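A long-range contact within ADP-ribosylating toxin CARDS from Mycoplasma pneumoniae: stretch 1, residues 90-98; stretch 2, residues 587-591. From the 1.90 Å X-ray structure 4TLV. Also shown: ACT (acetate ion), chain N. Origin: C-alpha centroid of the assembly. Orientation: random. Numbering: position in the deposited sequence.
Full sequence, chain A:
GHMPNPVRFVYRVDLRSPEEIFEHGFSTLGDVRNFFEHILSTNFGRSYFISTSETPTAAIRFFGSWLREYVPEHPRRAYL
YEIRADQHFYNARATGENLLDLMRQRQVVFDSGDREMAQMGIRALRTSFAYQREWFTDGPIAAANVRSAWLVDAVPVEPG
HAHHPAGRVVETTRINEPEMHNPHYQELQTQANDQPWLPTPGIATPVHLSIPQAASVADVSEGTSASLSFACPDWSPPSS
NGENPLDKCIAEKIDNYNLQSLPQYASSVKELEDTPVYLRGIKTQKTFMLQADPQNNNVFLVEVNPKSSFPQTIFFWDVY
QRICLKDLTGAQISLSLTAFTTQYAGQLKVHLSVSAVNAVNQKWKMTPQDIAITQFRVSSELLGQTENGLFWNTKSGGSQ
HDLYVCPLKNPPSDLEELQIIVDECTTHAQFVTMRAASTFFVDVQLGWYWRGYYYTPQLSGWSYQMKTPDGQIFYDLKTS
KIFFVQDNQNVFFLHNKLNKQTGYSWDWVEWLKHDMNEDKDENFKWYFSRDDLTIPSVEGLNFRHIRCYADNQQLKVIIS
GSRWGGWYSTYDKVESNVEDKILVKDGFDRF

Stretch 1 90-98: YNARATGEN
Stretch 2 587-591: GFDRF

The chain's C-terminal tail, residues 587-591, lies against the first turns of a helix nearly 500 residues earlier. Tyr-90 and Asn-91 end a strand, and the helix runs from Ala-92 through Asn-98. Gly-587 to Arg-590 form a type I turn, closed by Arg-590 N to Gly-587 O at 3.1 Å. Gly-587 has phi/psi 87/2. In register, Arg-93 CA lies 5.1 Å from Arg-590 CA, and Ala-94 CA 5.1 Å from Asp-589 CA.

Asn-91 (chi1 t) is the N-cap. Its OD1 accepts from Ala-94 N at 2.8 Å. That amide is therefore satisfied, and Asp-589 O, 3.0 Å from Ala-94 N, is too poorly angled to bond. Thr-95 OG1 donates to Asn-91 O at 2.8 Å.

Arg-93 (chi1 m, chi2 -97°) carries the polar link. Its NE and NH2 both donate to the terminal carboxylate, reaching Phe-591 O at 2.6 and 2.7 Å. The opposite charges strengthen this pairing. NH1 and NH2 also donate to acetate O, at 3.1 and 2.8 Å. Arg-93 NH1 forms a salt bridge with Glu-97 OE2 at 3.1 Å. Arg-590 N and Asp-589 C cover one guanidinium face.

Nonpolar contacts are looser: Ala-94 CB to Arg-590 CG is 4.4 Å, and Glu-97 CG to Asp-589 CB 4.3 Å. The contact buries 318 Å².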

ATOM      1  N   TYR A  90       9.172   8.352  11.383  1.00  8.09           N
ATOM      2  CA  TYR A  90       8.291   9.141  10.526  1.00  9.45           C
ATOM      3  C   TYR A  90       7.836   8.360   9.313  1.00  8.58           C
ATOM      4  O   TYR A  90       8.610   7.613   8.731  1.00  9.18           O
ATOM      5  CB  TYR A  90       9.060  10.358   9.996  1.00  8.57           C
ATOM      6  CG  TYR A  90       9.504  11.265  11.110  1.00  9.95           C
ATOM      7  CD1 TYR A  90      10.709  11.045  11.770  1.00  9.20           C
ATOM      8  CD2 TYR A  90       8.702  12.328  11.522  1.00  8.97           C
ATOM      9  CE1 TYR A  90      11.112  11.868  12.837  1.00  8.98           C
ATOM     10  CE2 TYR A  90       9.097  13.156  12.575  1.00 11.47           C
ATOM     11  CZ  TYR A  90      10.299  12.925  13.216  1.00 10.89           C
ATOM     12  OH  TYR A  90      10.688  13.757  14.244  1.00 13.16           O
ATOM     13  N   ASN A  91       6.601   8.586   8.892  1.00  8.97           N
ATOM     14  CA  ASN A  91       6.089   7.901   7.697  1.00  9.93           C
ATOM     15  C   ASN A  91       6.550   8.543   6.375  1.00 10.95           C
ATOM     16  O   ASN A  91       6.342   9.745   6.146  1.00  9.88           O
ATOM     17  CB  ASN A  91       4.558   7.825   7.733  1.00  9.28           C
ATOM     18  CG  ASN A  91       4.005   7.006   6.578  1.00 10.39           C
ATOM     19  OD1 ASN A  91       3.638   7.553   5.560  1.00 11.35           O
ATOM     20  ND2 ASN A  91       3.994   5.674   6.730  1.00  9.84           N
ATOM     21  N   ALA A  92       7.167   7.745   5.501  1.00  8.31           N
ATOM     22  CA  ALA A  92       7.700   8.287   4.252  1.00  9.52           C
ATOM     23  C   ALA A  92       6.583   8.841   3.369  1.00 12.30           C
ATOM     24  O   ALA A  92       6.685   9.970   2.856  1.00  9.87           O
ATOM     25  CB  ALA A  92       8.539   7.226   3.495  1.00  8.89           C
ATOM     26  N   ARG A  93       5.509   8.073   3.181  1.00  8.73           N
ATOM     27  CA  ARG A  93       4.427   8.560   2.301  1.00 11.31           C
ATOM     28  C   ARG A  93       3.793   9.879   2.795  1.00  9.57           C
ATOM     29  O   ARG A  93       3.621  10.817   2.011  1.00 11.44           O
ATOM     30  CB  ARG A  93       3.343   7.486   2.061  1.00 12.13           C
ATOM     31  CG  ARG A  93       3.708   6.487   0.924  1.00 13.28           C
ATOM     32  CD  ARG A  93       3.067   6.884  -0.430  1.00 12.73           C
ATOM     33  NE  ARG A  93       1.622   6.755  -0.322  1.00 16.76           N
ATOM     34  CZ  ARG A  93       0.756   7.763  -0.330  1.00 20.32           C
ATOM     35  NH1 ARG A  93       1.172   9.010  -0.515  1.00 17.95           N
ATOM     36  NH2 ARG A  93      -0.537   7.510  -0.160  1.00 17.35           N
ATOM     37  N   ALA A  94       3.462   9.954   4.084  1.00 10.17           N
ATOM     38  CA  ALA A  94       2.822  11.144   4.623  1.00  9.26           C
ATOM     39  C   ALA A  94       3.775  12.339   4.527  1.00 10.47           C
ATOM     40  O   ALA A  94       3.357  13.474   4.269  1.00 10.81           O
ATOM     41  CB  ALA A  94       2.398  10.910   6.083  1.00 11.37           C
ATOM     42  N   THR A  95       5.056  12.078   4.766  1.00 10.16           N
ATOM     43  CA  THR A  95       6.068  13.118   4.650  1.00 12.04           C
ATOM     44  C   THR A  95       6.059  13.681   3.223  1.00 10.37           C
ATOM     45  O   THR A  95       6.100  14.899   3.018  1.00 11.92           O
ATOM     46  CB  THR A  95       7.479  12.588   5.039  1.00 11.39           C
ATOM     47  OG1 THR A  95       7.497  12.269   6.436  1.00  9.12           O
ATOM     48  CG2 THR A  95       8.570  13.643   4.754  1.00 12.95           C
ATOM     49  N   GLY A  96       5.982  12.791   2.237  1.00 11.79           N
ATOM     50  CA  GLY A  96       5.949  13.192   0.841  1.00 11.83           C
ATOM     51  C   GLY A  96       4.701  13.984   0.494  1.00 13.09           C
ATOM     52  O   GLY A  96       4.776  14.977  -0.219  1.00 13.24           O
ATOM     53  N   GLU A  97       3.549  13.567   1.003  1.00  9.05           N
ATOM     54  CA  GLU A  97       2.309  14.292   0.721  1.00 12.46           C
ATOM     55  C   GLU A  97       2.327  15.716   1.288  1.00 12.45           C
ATOM     56  O   GLU A  97       1.768  16.653   0.704  1.00 10.26           O
ATOM     57  CB  GLU A  97       1.108  13.548   1.291  1.00 12.17           C
ATOM     58  CG  GLU A  97       0.834  12.207   0.604  1.00 14.52           C
ATOM     59  CD  GLU A  97       0.672  12.351  -0.891  1.00 16.76           C
ATOM     60  OE1 GLU A  97      -0.318  12.993  -1.334  1.00 19.23           O
ATOM     61  OE2 GLU A  97       1.536  11.827  -1.630  1.00 17.35           O
ATOM     62  N   ASN A  98       2.943  15.867   2.450  1.00 10.42           N
ATOM     63  CA  ASN A  98       3.072  17.172   3.072  1.00 11.53           C
ATOM     64  C   ASN A  98       3.946  18.075   2.194  1.00 10.85           C
ATOM     65  O   ASN A  98       3.610  19.242   1.946  1.00 12.21           O
ATOM     66  CB  ASN A  98       3.631  17.038   4.509  1.00 10.97           C
ATOM     67  CG  ASN A  98       3.610  18.354   5.269  1.00 12.33           C
ATOM     68  OD1 ASN A  98       2.555  18.947   5.472  1.00 13.00           O
ATOM     69  ND2 ASN A  98       4.790  18.824   5.680  1.00  9.68           N
ATOM     70  N   GLY A 587      -5.384   7.312   7.814  1.00 17.19           N
ATOM     71  CA  GLY A 587      -4.278   6.557   7.234  1.00 17.83           C
ATOM     72  C   GLY A 587      -4.166   6.619   5.723  1.00 16.39           C
ATOM     73  O   GLY A 587      -3.298   5.978   5.138  1.00 19.97           O
ATOM     74  N   PHE A 588      -5.046   7.383   5.083  1.00 12.35           N
ATOM     75  CA  PHE A 588      -5.073   7.473   3.633  1.00 11.92           C
ATOM     76  C   PHE A 588      -3.735   7.979   3.074  1.00 14.50           C
ATOM     77  O   PHE A 588      -3.398   7.679   1.943  1.00 13.81           O
ATOM     78  CB  PHE A 588      -6.194   8.405   3.165  1.00 11.53           C
ATOM     79  CG  PHE A 588      -5.837   9.862   3.268  1.00 14.24           C
ATOM     80  CD1 PHE A 588      -5.863  10.508   4.502  1.00 14.97           C
ATOM     81  CD2 PHE A 588      -5.438  10.567   2.147  1.00 14.48           C
ATOM     82  CE1 PHE A 588      -5.515  11.854   4.603  1.00 16.00           C
ATOM     83  CE2 PHE A 588      -5.080  11.902   2.237  1.00 13.36           C
ATOM     84  CZ  PHE A 588      -5.115  12.548   3.455  1.00 14.60           C
ATOM     85  N   ASP A 589      -2.999   8.767   3.854  1.00 14.01           N
ATOM     86  CA  ASP A 589      -1.742   9.356   3.360  1.00 14.25           C
ATOM     87  C   ASP A 589      -0.493   8.522   3.721  1.00 16.50           C
ATOM     88  O   ASP A 589       0.648   8.995   3.594  1.00 15.97           O
ATOM     89  CB  ASP A 589      -1.594  10.826   3.811  1.00 15.60           C
ATOM     90  CG  ASP A 589      -1.939  11.043   5.293  1.00 14.58           C
ATOM     91  OD1 ASP A 589      -2.237  10.059   6.005  1.00 17.06           O
ATOM     92  OD2 ASP A 589      -1.934  12.216   5.746  1.00 15.19           O
ATOM     93  N   ARG A 590      -0.709   7.270   4.117  1.00 15.74           N
ATOM     94  CA  ARG A 590       0.388   6.387   4.508  1.00 15.54           C
ATOM     95  C   ARG A 590       0.587   5.141   3.634  1.00 21.42           C
ATOM     96  O   ARG A 590       1.601   4.453   3.778  1.00 26.56           O
ATOM     97  CB  ARG A 590       0.242   5.966   5.973  1.00 15.52           C
ATOM     98  CG  ARG A 590       0.198   7.146   6.945  1.00 18.52           C
ATOM     99  CD  ARG A 590       0.666   6.730   8.343  1.00 24.21           C
ATOM    100  NE  ARG A 590       0.309   5.343   8.641  1.00 31.84           N
ATOM    101  CZ  ARG A 590      -0.809   4.990   9.262  1.00 40.05           C
ATOM    102  NH1 ARG A 590      -1.664   5.936   9.656  1.00 35.00           N
ATOM    103  NH2 ARG A 590      -1.070   3.703   9.494  1.00 33.50           N
ATOM    104  N   PHE A 591      -0.361   4.844   2.748  1.00 20.25           N
ATOM    105  CA  PHE A 591      -0.333   3.592   1.985  1.00 25.29           C
ATOM    106  C   PHE A 591       0.009   3.786   0.492  1.00 28.20           C
ATOM    107  O   PHE A 591      -0.096   4.866  -0.088  1.00 27.41           O
ATOM    108  CB  PHE A 591      -1.686   2.885   2.054  1.00 18.50           C
ATOM    109  CG  PHE A 591      -2.015   2.278   3.382  1.00 22.85           C
ATOM    110  CD1 PHE A 591      -2.605   3.037   4.380  1.00 20.11           C
ATOM    111  CD2 PHE A 591      -1.806   0.923   3.612  1.00 18.14           C
ATOM    112  CE1 PHE A 591      -2.942   2.471   5.601  1.00 23.65           C
ATOM    113  CE2 PHE A 591      -2.154   0.351   4.822  1.00 18.95           C
ATOM    114  CZ  PHE A 591      -2.723   1.122   5.817  1.00 27.31           C
ATOM    115  OXT PHE A 591       0.369   2.836  -0.204  1.00 31.77           O
TER
HETATM  116  C   ACT N 608      -2.795  10.669  -0.674  0.65 20.21           C
HETATM  117  O   ACT N 608      -1.772  10.024  -0.358  0.65 22.05           O
HETATM  118  OXT ACT N 608      -2.667  11.915  -0.784  0.65 19.31           O
HETATM  119  CH3 ACT N 608      -4.101   9.969  -0.897  0.65 15.76           C